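Local coordinates for putative carbohydrate binding protein (Pseudomonas aeruginosa, PDB 3QEC) that is of uncertain function but probably binds carbohydrates, with suramin and heparin binding and a possible role in sugar transport and biofilm formation linked to it, at residues K46-E50 with F99-I104; M56-Y60 with Y109-S113; G130-K134 with V146-R150. All coordinates share one frame; numbering follows the deposited sequence.

Contact 1: residues K46-E50 with F99-I104; sequences KVALE and FDFDHI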
ATOM      1  N   LYS A  46      -8.966  -1.141   2.646  1.00 64.21           N
ATOM      2  CA  LYS A  46      -8.065  -0.271   3.391  1.00 62.65           C
ATOM      3  C   LYS A  46      -6.795   0.014   2.587  1.00 65.56           C
ATOM      4  O   LYS A  46      -6.244  -0.886   1.943  1.00 65.67           O
ATOM      5  CB  LYS A  46      -7.721  -0.870   4.764  1.00 64.85           C
ATOM      6  CG  LYS A  46      -8.837  -0.681   5.776  1.00 80.59           C
ATOM      7  CD  LYS A  46      -8.457  -1.198   7.155  1.00 92.79           C
ATOM      8  CE  LYS A  46      -9.605  -1.111   8.133  1.00104.37           C
ATOM      9  NZ  LYS A  46      -9.218  -1.590   9.488  1.00116.25           N
ATOM     10  N   VAL A  47      -6.369   1.289   2.600  1.00 61.39           N
ATOM     11  CA  VAL A  47      -5.168   1.823   1.930  1.00 59.37           C
ATOM     12  C   VAL A  47      -4.301   2.489   3.010  1.00 61.62           C
ATOM     13  O   VAL A  47      -4.812   3.273   3.800  1.00 62.23           O
ATOM     14  CB  VAL A  47      -5.518   2.803   0.756  1.00 61.42           C
ATOM     15  CG1 VAL A  47      -4.263   3.383   0.116  1.00 59.39           C
ATOM     16  CG2 VAL A  47      -6.381   2.122  -0.299  1.00 61.51           C
ATOM     17  N   ALA A  48      -3.018   2.144   3.063  1.00 57.09           N
ATOM     18  CA  ALA A  48      -2.058   2.685   4.030  1.00 55.62           C
ATOM     19  C   ALA A  48      -1.105   3.681   3.371  1.00 57.66           C
ATOM     20  O   ALA A  48      -0.662   3.473   2.234  1.00 55.66           O
ATOM     21  CB  ALA A  48      -1.257   1.554   4.667  1.00 56.05           C
ATOM     22  N   LEU A  49      -0.773   4.749   4.106  1.00 53.48           N
ATOM     23  CA  LEU A  49       0.172   5.774   3.662  1.00 51.92           C
ATOM     24  C   LEU A  49       1.148   6.035   4.815  1.00 57.31           C
ATOM     25  O   LEU A  49       0.715   6.423   5.902  1.00 58.50           O
ATOM     26  CB  LEU A  49      -0.593   7.045   3.233  1.00 51.19           C
ATOM     27  CG  LEU A  49       0.234   8.240   2.802  1.00 51.97           C
ATOM     28  CD1 LEU A  49       0.572   8.154   1.338  1.00 49.97           C
ATOM     29  CD2 LEU A  49      -0.508   9.516   3.087  1.00 50.98           C
ATOM     30  N   GLU A  50       2.442   5.748   4.609  1.00 53.51           N
ATOM     31  CA  GLU A  50       3.454   5.875   5.666  1.00 53.73           C
ATOM     32  C   GLU A  50       4.807   6.408   5.147  1.00 58.41           C
ATOM     33  O   GLU A  50       5.064   6.272   3.954  1.00 57.86           O
ATOM     34  CB  GLU A  50       3.670   4.506   6.332  1.00 55.58           C
ATOM     35  CG  GLU A  50       4.252   3.416   5.437  1.00 57.98           C
ATOM     36  CD  GLU A  50       4.329   2.091   6.160  1.00 69.13           C
ATOM     37  OE1 GLU A  50       5.026   2.018   7.198  1.00 58.41           O
ATOM     38  OE2 GLU A  50       3.631   1.145   5.734  1.00 62.14           O
ATOM     39  N   PHE A  99     -10.076   6.499  -3.201  1.00 60.74           N
ATOM     40  CA  PHE A  99      -9.623   6.817  -1.846  1.00 59.29           C
ATOM     41  C   PHE A  99      -9.153   8.275  -1.776  1.00 63.67           C
ATOM     42  O   PHE A  99      -8.792   8.859  -2.800  1.00 63.44           O
ATOM     43  CB  PHE A  99      -8.502   5.866  -1.389  1.00 58.89           C
ATOM     44  CG  PHE A  99      -7.252   5.862  -2.240  1.00 58.18           C
ATOM     45  CD1 PHE A  99      -6.268   6.837  -2.069  1.00 58.40           C
ATOM     46  CD2 PHE A  99      -7.031   4.853  -3.178  1.00 58.94           C
ATOM     47  CE1 PHE A  99      -5.115   6.835  -2.854  1.00 57.59           C
ATOM     48  CE2 PHE A  99      -5.866   4.837  -3.952  1.00 59.85           C
ATOM     49  CZ  PHE A  99      -4.911   5.825  -3.781  1.00 56.90           C
ATOM     50  N   ASP A 100      -9.150   8.849  -0.564  1.00 60.86           N
ATOM     51  CA  ASP A 100      -8.748  10.231  -0.315  0.50 60.32           C
ATOM     52  C   ASP A 100      -8.030  10.342   1.033  1.00 63.11           C
ATOM     53  O   ASP A 100      -8.439   9.687   1.990  1.00 62.71           O
ATOM     54  CB  ASP A 100      -9.985  11.169  -0.335  0.50 63.76           C
ATOM     55  CG  ASP A 100     -10.811  11.111  -1.610  0.50 74.46           C
ATOM     56  OD1 ASP A 100     -10.461  11.817  -2.575  0.50 75.99           O
ATOM     57  OD2 ASP A 100     -11.784  10.325  -1.654  0.50 77.99           O
ATOM     58  N   PHE A 101      -6.988  11.181   1.113  1.00 58.22           N
ATOM     59  CA  PHE A 101      -6.239  11.491   2.327  1.00 56.90           C
ATOM     60  C   PHE A 101      -6.203  12.991   2.474  1.00 62.06           C
ATOM     61  O   PHE A 101      -6.116  13.697   1.466  1.00 62.00           O
ATOM     62  CB  PHE A 101      -4.814  10.929   2.293  1.00 56.98           C
ATOM     63  CG  PHE A 101      -4.667   9.428   2.372  1.00 57.56           C
ATOM     64  CD1 PHE A 101      -4.650   8.652   1.212  1.00 58.78           C
ATOM     65  CD2 PHE A 101      -4.452   8.798   3.596  1.00 58.91           C
ATOM     66  CE1 PHE A 101      -4.472   7.262   1.278  1.00 59.16           C
ATOM     67  CE2 PHE A 101      -4.269   7.406   3.663  1.00 61.59           C
ATOM     68  CZ  PHE A 101      -4.286   6.646   2.502  1.00 58.94           C
ATOM     69  N   ASP A 102      -6.287  13.490   3.710  1.00 59.12           N
ATOM     70  CA  ASP A 102      -6.257  14.922   3.977  1.00 59.54           C
ATOM     71  C   ASP A 102      -5.150  15.234   4.997  1.00 62.89           C
ATOM     72  O   ASP A 102      -4.679  14.323   5.687  1.00 61.75           O
ATOM     73  CB  ASP A 102      -7.640  15.417   4.450  1.00 63.86           C
ATOM     74  CG  ASP A 102      -8.150  14.767   5.716  1.00 84.08           C
ATOM     75  OD1 ASP A 102      -7.712  15.190   6.823  1.00 86.14           O
ATOM     76  OD2 ASP A 102      -8.985  13.835   5.611  1.00 92.23           O
ATOM     77  N   HIS A 103      -4.721  16.515   5.070  1.00 59.08           N
ATOM     78  CA  HIS A 103      -3.674  17.015   5.977  1.00 57.27           C
ATOM     79  C   HIS A 103      -2.370  16.182   5.890  1.00 60.37           C
ATOM     80  O   HIS A 103      -1.749  15.872   6.910  1.00 60.88           O
ATOM     81  CB  HIS A 103      -4.200  17.104   7.419  1.00 58.07           C
ATOM     82  CG  HIS A 103      -5.301  18.107   7.562  1.00 62.52           C
ATOM     83  ND1 HIS A 103      -6.630  17.720   7.597  1.00 65.26           N
ATOM     84  CD2 HIS A 103      -5.240  19.458   7.571  1.00 64.11           C
ATOM     85  CE1 HIS A 103      -7.330  18.841   7.670  1.00 65.43           C
ATOM     86  NE2 HIS A 103      -6.537  19.912   7.651  1.00 65.49           N
ATOM     87  N   ILE A 104      -1.939  15.867   4.657  1.00 55.09           N
ATOM     88  CA  ILE A 104      -0.725  15.096   4.420  1.00 52.96           C
ATOM     89  C   ILE A 104       0.512  16.020   4.467  1.00 57.12           C
ATOM     90  O   ILE A 104       0.629  16.961   3.667  1.00 56.78           O
ATOM     91  CB  ILE A 104      -0.794  14.256   3.097  1.00 54.88           C
ATOM     92  CG1 ILE A 104      -1.936  13.220   3.129  1.00 54.63           C
ATOM     93  CG2 ILE A 104       0.553  13.577   2.743  1.00 54.27           C
ATOM     94  CD1 ILE A 104      -2.111  12.437   4.468  1.00 55.93           C
TER
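Leu49 and Val47 of strand 46-50 meet Phe99, Phe101 and Ile104 of segment 99-104, and the side-chain contacts are all apolar. Leu49 can be followed outward. Its CB lies over one face of the Phe101 ring, 4.1 Å from the ring centroid and 27° off the ring normal, as a CH-pi contact. CG stands anti to the backbone N (chi1 177°), and this carries the branch on toward segment 99-104. At the tip, CD2 has two neighbours. It sits above the rim of the same Phe101 face, near CD2 of that ring. It also meets Ile104 tip to tip, with Leu49 CD2 and Ile104 CD1 3.6 Å apart.

Val47 meets both phenylalanine rings, one with each methyl. Its CG1 lies 4.0 Å from Phe101 CZ. Its CG2 lies 4.0 Å from Phe99 CD2, and these two side chains cross at about a right angle. The carbonyl Val47 O comes to the edge of the Phe101 ring, near its plane, 3.7 Å from CZ.

The axes of the two short strand segments are 8.9 Å apart and inclined at 36°. The strands belong to different sheets, so this is face-to-face packing between two layers, as in a beta sandwich. Ile26 of strand 24-33 touches Leu49, Phe101 and Ile104. Ile111 of strand 107-120 touches Val47 and Phe99. At the corner of the chain, His103 and Ile104 form a G1 beta bulge opposite Gly24.

With hydrocarbon and aromatic surfaces meeting, the two layers are held here by burial and van der Waals contact, which is consistent with the fit resting on shape rather than on paired charges.

Contact 2: residues M56-Y60 with Y109-S113; sequences MKAYY and YYISS
Tyr110 and Tyr60 bury the most surface between helix segment 56-60 and strand 109-113. Their side chains slide past each other in opposite directions. Tyr60 CD2 lies over one face of the Tyr110 ring, toward its rim, and is 3.6 Å from Tyr110 CG. The two planes are inclined at 59° with centroids 5.1 Å apart, so the pair is oblique.

Tyr110 also runs under the preceding part of the helix. Its CD2 is 4.0 Å from Met56 CB, the Met56 residue being selenomethionine. Its OH reaches Lys57, 3.3 Å from CB, while the extended lysine chain leads away from the strand.

Ser112 is third in buried surface. With OG anti to the backbone N (chi1 -168°), the hydroxyl oxygen comes within 3.4 Å of Tyr60 CE1. Its hydrogen-bonding partner is Thr133 OG1 on strand 125-138. Tyr60 OH is hydrogen-bonded to Glu50 OE2 on strand 46-51, which ties the ring to the sheet at its far end.

Helix 54-63 thus lies against one face of the antiparallel sheet, roughly along strand 107-120; the axes of the two short segments are 29° apart. This is a helix packed on the outer face of one sheet, consistent with a beta sandwich-like fold.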
HETATM    1  N   MSE A  56      10.968   0.183   5.799  1.00 53.23           N
HETATM    2  CA  MSE A  56       9.823  -0.267   4.991  1.00 51.60           C
HETATM    3  C   MSE A  56      10.212  -0.587   3.518  1.00 58.69           C
HETATM    4  O   MSE A  56       9.514  -1.382   2.880  1.00 60.57           O
HETATM    5  CB  MSE A  56       8.664   0.724   5.062  1.00 51.70           C
HETATM    6  CG  MSE A  56       8.014   0.780   6.464  1.00 56.56           C
HETATM    7 SE   MSE A  56       7.648  -0.982   7.240  0.75 63.01          SE
HETATM    8  CE  MSE A  56       6.074  -1.459   6.182  1.00 58.78           C
ATOM      9  N   LYS A  57      11.331  -0.037   3.003  1.00 54.99           N
ATOM     10  CA  LYS A  57      11.843  -0.359   1.661  1.00 54.74           C
ATOM     11  C   LYS A  57      12.166  -1.856   1.601  1.00 62.07           C
ATOM     12  O   LYS A  57      11.814  -2.533   0.628  1.00 63.05           O
ATOM     13  CB  LYS A  57      13.095   0.486   1.339  1.00 56.00           C
ATOM     14  CG  LYS A  57      13.765   0.156  -0.001  1.00 53.40           C
ATOM     15  CD  LYS A  57      14.984   1.023  -0.241  1.00 60.49           C
ATOM     16  CE  LYS A  57      15.651   0.739  -1.556  1.00 82.26           C
ATOM     17  NZ  LYS A  57      16.718   1.740  -1.853  1.00 99.19           N
ATOM     18  N   ALA A  58      12.824  -2.366   2.673  1.00 59.07           N
ATOM     19  CA  ALA A  58      13.190  -3.777   2.842  1.00 58.55           C
ATOM     20  C   ALA A  58      11.923  -4.657   2.962  1.00 62.85           C
ATOM     21  O   ALA A  58      11.862  -5.739   2.367  1.00 63.60           O
ATOM     22  CB  ALA A  58      14.071  -3.935   4.069  1.00 59.03           C
ATOM     23  N   TYR A  59      10.903  -4.172   3.699  1.00 58.27           N
ATOM     24  CA  TYR A  59       9.645  -4.903   3.880  1.00 58.07           C
ATOM     25  C   TYR A  59       8.875  -5.003   2.551  1.00 62.13           C
ATOM     26  O   TYR A  59       8.564  -6.114   2.109  1.00 62.71           O
ATOM     27  CB  TYR A  59       8.778  -4.239   4.970  1.00 57.88           C
ATOM     28  CG  TYR A  59       7.509  -5.005   5.268  1.00 59.74           C
ATOM     29  CD1 TYR A  59       7.499  -6.045   6.199  1.00 62.40           C
ATOM     30  CD2 TYR A  59       6.321  -4.718   4.595  1.00 59.96           C
ATOM     31  CE1 TYR A  59       6.330  -6.762   6.472  1.00 62.37           C
ATOM     32  CE2 TYR A  59       5.156  -5.449   4.837  1.00 61.27           C
ATOM     33  CZ  TYR A  59       5.158  -6.452   5.793  1.00 68.80           C
ATOM     34  OH  TYR A  59       4.003  -7.156   6.027  1.00 71.82           O
ATOM     35  N   TYR A  60       8.605  -3.842   1.903  1.00 56.88           N
ATOM     36  CA  TYR A  60       7.847  -3.769   0.654  1.00 55.84           C
ATOM     37  C   TYR A  60       8.563  -4.448  -0.537  1.00 60.80           C
ATOM     38  O   TYR A  60       7.884  -4.905  -1.460  1.00 61.01           O
ATOM     39  CB  TYR A  60       7.446  -2.323   0.342  1.00 55.24           C
ATOM     40  CG  TYR A  60       6.336  -1.834   1.257  1.00 56.34           C
ATOM     41  CD1 TYR A  60       5.166  -2.568   1.422  1.00 58.09           C
ATOM     42  CD2 TYR A  60       6.442  -0.621   1.929  1.00 56.30           C
ATOM     43  CE1 TYR A  60       4.146  -2.125   2.260  1.00 57.18           C
ATOM     44  CE2 TYR A  60       5.417  -0.158   2.753  1.00 56.50           C
ATOM     45  CZ  TYR A  60       4.272  -0.916   2.917  1.00 61.42           C
ATOM     46  OH  TYR A  60       3.252  -0.477   3.724  1.00 59.59           O
ATOM     47  N   TYR A 109       6.517   9.044   0.714  1.00 51.43           N
ATOM     48  CA  TYR A 109       5.705   7.976   1.290  1.00 51.03           C
ATOM     49  C   TYR A 109       5.588   6.734   0.446  1.00 56.17           C
ATOM     50  O   TYR A 109       5.775   6.772  -0.776  1.00 57.38           O
ATOM     51  CB  TYR A 109       4.251   8.494   1.488  1.00 52.11           C
ATOM     52  CG  TYR A 109       4.111   9.721   2.364  1.00 52.30           C
ATOM     53  CD1 TYR A 109       4.281  10.999   1.841  1.00 53.74           C
ATOM     54  CD2 TYR A 109       3.766   9.607   3.710  1.00 52.51           C
ATOM     55  CE1 TYR A 109       4.169  12.128   2.646  1.00 54.07           C
ATOM     56  CE2 TYR A 109       3.644  10.731   4.523  1.00 52.53           C
ATOM     57  CZ  TYR A 109       3.861  11.988   3.989  1.00 58.20           C
ATOM     58  OH  TYR A 109       3.749  13.095   4.781  1.00 59.82           O
ATOM     59  N   TYR A 110       5.197   5.638   1.110  1.00 52.77           N
ATOM     60  CA  TYR A 110       4.740   4.389   0.514  1.00 52.54           C
ATOM     61  C   TYR A 110       3.243   4.418   0.637  1.00 56.65           C
ATOM     62  O   TYR A 110       2.729   4.706   1.722  1.00 56.78           O
ATOM     63  CB  TYR A 110       5.319   3.117   1.188  1.00 53.58           C
ATOM     64  CG  TYR A 110       6.739   2.789   0.785  1.00 55.19           C
ATOM     65  CD1 TYR A 110       7.066   2.513  -0.541  1.00 57.16           C
ATOM     66  CD2 TYR A 110       7.763   2.759   1.728  1.00 55.31           C
ATOM     67  CE1 TYR A 110       8.382   2.257  -0.921  1.00 57.35           C
ATOM     68  CE2 TYR A 110       9.087   2.532   1.352  1.00 55.24           C
ATOM     69  CZ  TYR A 110       9.388   2.256   0.033  1.00 60.14           C
ATOM     70  OH  TYR A 110      10.690   2.001  -0.325  1.00 62.58           O
ATOM     71  N   ILE A 111       2.538   4.214  -0.470  1.00 53.11           N
ATOM     72  CA  ILE A 111       1.072   4.115  -0.483  1.00 52.37           C
ATOM     73  C   ILE A 111       0.822   2.636  -0.875  1.00 56.74           C
ATOM     74  O   ILE A 111       1.388   2.160  -1.863  1.00 58.00           O
ATOM     75  CB  ILE A 111       0.393   5.211  -1.346  1.00 54.33           C
ATOM     76  CG1 ILE A 111      -1.142   5.240  -1.140  1.00 54.66           C
ATOM     77  CG2 ILE A 111       0.839   5.192  -2.833  1.00 54.37           C
ATOM     78  CD1 ILE A 111      -1.804   6.552  -1.627  1.00 54.78           C
ATOM     79  N   SER A 112       0.145   1.881  -0.002  1.00 52.39           N
ATOM     80  CA  SER A 112       0.028   0.432  -0.129  1.00 52.71           C
ATOM     81  C   SER A 112      -1.357  -0.117   0.221  1.00 57.69           C
ATOM     82  O   SER A 112      -1.998   0.358   1.163  1.00 57.88           O
ATOM     83  CB  SER A 112       1.058  -0.228   0.795  1.00 56.00           C
ATOM     84  OG  SER A 112       1.203  -1.618   0.551  1.00 65.62           O
ATOM     85  N   SER A 113      -1.772  -1.179  -0.500  1.00 54.29           N
ATOM     86  CA  SER A 113      -3.046  -1.874  -0.297  1.00 55.08           C
ATOM     87  C   SER A 113      -2.941  -3.368  -0.655  1.00 61.50           C
ATOM     88  O   SER A 113      -1.940  -3.804  -1.235  1.00 61.75           O
ATOM     89  CB  SER A 113      -4.153  -1.223  -1.120  1.00 57.37           C
ATOM     90  OG  SER A 113      -5.430  -1.611  -0.639  1.00 64.17           O
TER

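Contact 3: residues G130-K134 with V146-R150; sequences GTVTK and VLLTR
The Arg150 guanidinium presents its edge to the backbone carbonyl of Thr131. NE and NH2 both donate to Thr131 O, at 2.8 Å and 2.9 Å, in a side-on grip on a single oxygen. That oxygen lies only 2° out of the guanidinium plane. The NE donor is in the carbonyl plane, whereas NH2 is tilted 23° from it. Thr131 N also lies at the edge, in plane. The two bonds limit rotation of the group, and a salt bridge from NH2 to Asp67 adds a further hold.

Arg150 is the last residue of the chain. Its segment begins as strand 146-148, which pairs in parallel with strand 24-33, so the C-terminus here reaches from one of the two sheets to strand 125-138 of the other. Leu148 is the centre of an inverse gamma turn at this point.

Val132 packs against the segment's last three residues. Its CG2 is 3.7 Å from Thr149 C and 3.8 Å from Arg150 CG, and its CG1 is 4.1 Å from Leu148 CG. Lys134 slides past Leu148, with CG 4.0 Å from Leu148 CD1. A water accepts from Lys134 NZ and donates to Thr149 O.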
ATOM      1  N   GLY A 130      -3.415  -9.584  -5.022  1.00 65.09           N
ATOM      2  CA  GLY A 130      -2.381  -9.549  -3.996  1.00 63.37           C
ATOM      3  C   GLY A 130      -2.099  -8.141  -3.526  1.00 65.09           C
ATOM      4  O   GLY A 130      -3.006  -7.300  -3.496  1.00 65.07           O
ATOM      5  N   THR A 131      -0.838  -7.877  -3.153  1.00 59.81           N
ATOM      6  CA  THR A 131      -0.414  -6.567  -2.647  1.00 58.22           C
ATOM      7  C   THR A 131       0.074  -5.683  -3.789  1.00 61.82           C
ATOM      8  O   THR A 131       0.595  -6.183  -4.799  1.00 61.49           O
ATOM      9  CB  THR A 131       0.667  -6.703  -1.548  1.00 60.08           C
ATOM     10  OG1 THR A 131       1.781  -7.428  -2.066  1.00 60.12           O
ATOM     11  CG2 THR A 131       0.155  -7.398  -0.291  1.00 55.44           C
ATOM     12  N   VAL A 132      -0.119  -4.364  -3.628  1.00 57.17           N
ATOM     13  CA  VAL A 132       0.327  -3.340  -4.571  1.00 56.06           C
ATOM     14  C   VAL A 132       0.820  -2.135  -3.730  1.00 59.95           C
ATOM     15  O   VAL A 132       0.129  -1.693  -2.804  1.00 59.37           O
ATOM     16  CB  VAL A 132      -0.716  -2.978  -5.676  1.00 59.42           C
ATOM     17  CG1 VAL A 132      -2.070  -2.550  -5.090  1.00 59.57           C
ATOM     18  CG2 VAL A 132      -0.164  -1.934  -6.658  1.00 57.82           C
ATOM     19  N   THR A 133       2.059  -1.675  -4.010  1.00 55.74           N
ATOM     20  CA  THR A 133       2.731  -0.592  -3.283  1.00 54.41           C
ATOM     21  C   THR A 133       3.461   0.330  -4.262  1.00 58.82           C
ATOM     22  O   THR A 133       4.211  -0.145  -5.120  1.00 58.13           O
ATOM     23  CB  THR A 133       3.710  -1.208  -2.252  1.00 57.15           C
ATOM     24  OG1 THR A 133       2.998  -2.114  -1.397  1.00 57.39           O
ATOM     25  CG2 THR A 133       4.466  -0.172  -1.431  1.00 49.45           C
ATOM     26  N   LYS A 134       3.256   1.651  -4.106  1.00 55.52           N
ATOM     27  CA  LYS A 134       3.902   2.690  -4.917  1.00 53.89           C
ATOM     28  C   LYS A 134       4.513   3.775  -4.023  1.00 56.90           C
ATOM     29  O   LYS A 134       4.134   3.902  -2.842  1.00 57.43           O
ATOM     30  CB  LYS A 134       2.876   3.332  -5.886  1.00 55.46           C
ATOM     31  CG  LYS A 134       2.337   2.403  -6.981  1.00 56.91           C
ATOM     32  CD  LYS A 134       3.312   2.259  -8.144  1.00 60.58           C
ATOM     33  CE  LYS A 134       2.879   1.215  -9.131  1.00 62.66           C
ATOM     34  NZ  LYS A 134       3.783   1.190 -10.301  1.00 65.98           N
ATOM     35  N   VAL A 146      -2.839   9.332  -7.437  1.00 56.41           N
ATOM     36  CA  VAL A 146      -2.120   8.065  -7.385  1.00 54.87           C
ATOM     37  C   VAL A 146      -2.989   6.980  -8.036  1.00 60.61           C
ATOM     38  O   VAL A 146      -4.118   6.739  -7.612  1.00 61.13           O
ATOM     39  CB  VAL A 146      -1.690   7.658  -5.947  1.00 56.87           C
ATOM     40  CG1 VAL A 146      -0.857   6.371  -5.965  1.00 55.47           C
ATOM     41  CG2 VAL A 146      -0.932   8.786  -5.258  1.00 55.86           C
ATOM     42  N   LEU A 147      -2.466   6.332  -9.061  1.00 57.99           N
ATOM     43  CA  LEU A 147      -3.154   5.200  -9.668  1.00 58.80           C
ATOM     44  C   LEU A 147      -2.509   3.946  -9.025  1.00 61.16           C
ATOM     45  O   LEU A 147      -1.400   3.528  -9.401  1.00 58.20           O
ATOM     46  CB  LEU A 147      -3.056   5.253 -11.206  1.00 59.82           C
ATOM     47  CG  LEU A 147      -3.971   4.314 -11.976  1.00 67.96           C
ATOM     48  CD1 LEU A 147      -5.426   4.808 -11.963  1.00 69.81           C
ATOM     49  CD2 LEU A 147      -3.496   4.151 -13.412  1.00 72.28           C
ATOM     50  N   LEU A 148      -3.154   3.441  -7.956  1.00 57.93           N
ATOM     51  CA  LEU A 148      -2.632   2.313  -7.188  1.00 57.13           C
ATOM     52  C   LEU A 148      -2.982   1.004  -7.894  1.00 62.64           C
ATOM     53  O   LEU A 148      -3.979   0.354  -7.568  1.00 63.31           O
ATOM     54  CB  LEU A 148      -3.161   2.360  -5.734  1.00 56.94           C
ATOM     55  CG  LEU A 148      -2.397   1.534  -4.676  1.00 59.71           C
ATOM     56  CD1 LEU A 148      -0.892   1.818  -4.699  1.00 57.73           C
ATOM     57  CD2 LEU A 148      -2.985   1.747  -3.292  1.00 58.94           C
ATOM     58  N   THR A 149      -2.157   0.643  -8.900  1.00 59.19           N
ATOM     59  CA  THR A 149      -2.320  -0.553  -9.725  1.00 59.35           C
ATOM     60  C   THR A 149      -0.957  -1.111 -10.199  1.00 63.87           C
ATOM     61  O   THR A 149       0.063  -0.420 -10.114  1.00 62.92           O
ATOM     62  CB  THR A 149      -3.232  -0.222 -10.927  1.00 63.29           C
ATOM     63  OG1 THR A 149      -3.774  -1.430 -11.444  1.00 64.63           O
ATOM     64  CG2 THR A 149      -2.525   0.572 -12.041  1.00 57.14           C
ATOM     65  N   ARG A 150      -0.962  -2.356 -10.728  1.00 60.71           N
ATOM     66  CA  ARG A 150       0.205  -3.033 -11.339  1.00 58.68           C
ATOM     67  C   ARG A 150      -0.275  -4.199 -12.261  1.00 65.06           C
ATOM     68  O   ARG A 150      -1.493  -4.527 -12.240  1.00 65.45           O
ATOM     69  CB  ARG A 150       1.239  -3.524 -10.289  1.00 54.29           C
ATOM     70  CG  ARG A 150       0.704  -4.538  -9.297  1.00 59.01           C
ATOM     71  CD  ARG A 150       1.802  -5.231  -8.530  1.00 57.19           C
ATOM     72  NE  ARG A 150       1.251  -6.169  -7.544  1.00 59.22           N
ATOM     73  CZ  ARG A 150       0.947  -7.435  -7.801  1.00 70.86           C
ATOM     74  NH1 ARG A 150       1.131  -7.937  -9.015  1.00 59.63           N
ATOM     75  NH2 ARG A 150       0.461  -8.211  -6.844  1.00 59.17           N
ATOM     76  OXT ARG A 150       0.570  -4.779 -12.985  1.00 83.67           O
TER
HETATM   77  O   HOH W   1       2.049   0.201 -12.294  1.00 70.33           O

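Overall arrangement
The three contacts lie close together in one small two-layer beta fold. Contacts 1 and 2 are centred 13 Å apart, contacts 1 and 3 also 13 Å, and contacts 2 and 3 10 Å. All reach the antiparallel sheet containing strands 46-51, 107-120 and 125-138. Contacts 1 and 3 join it to the sheet built round strand 24-33, and Val47 touches Leu148 between them. Contact 2 adds helix 54-63. Along the chain the segments of contacts 1 and 2 alternate, while contact 3 follows at the C-terminal end. Early and late parts of the chain are thereby interlocked into a single domain.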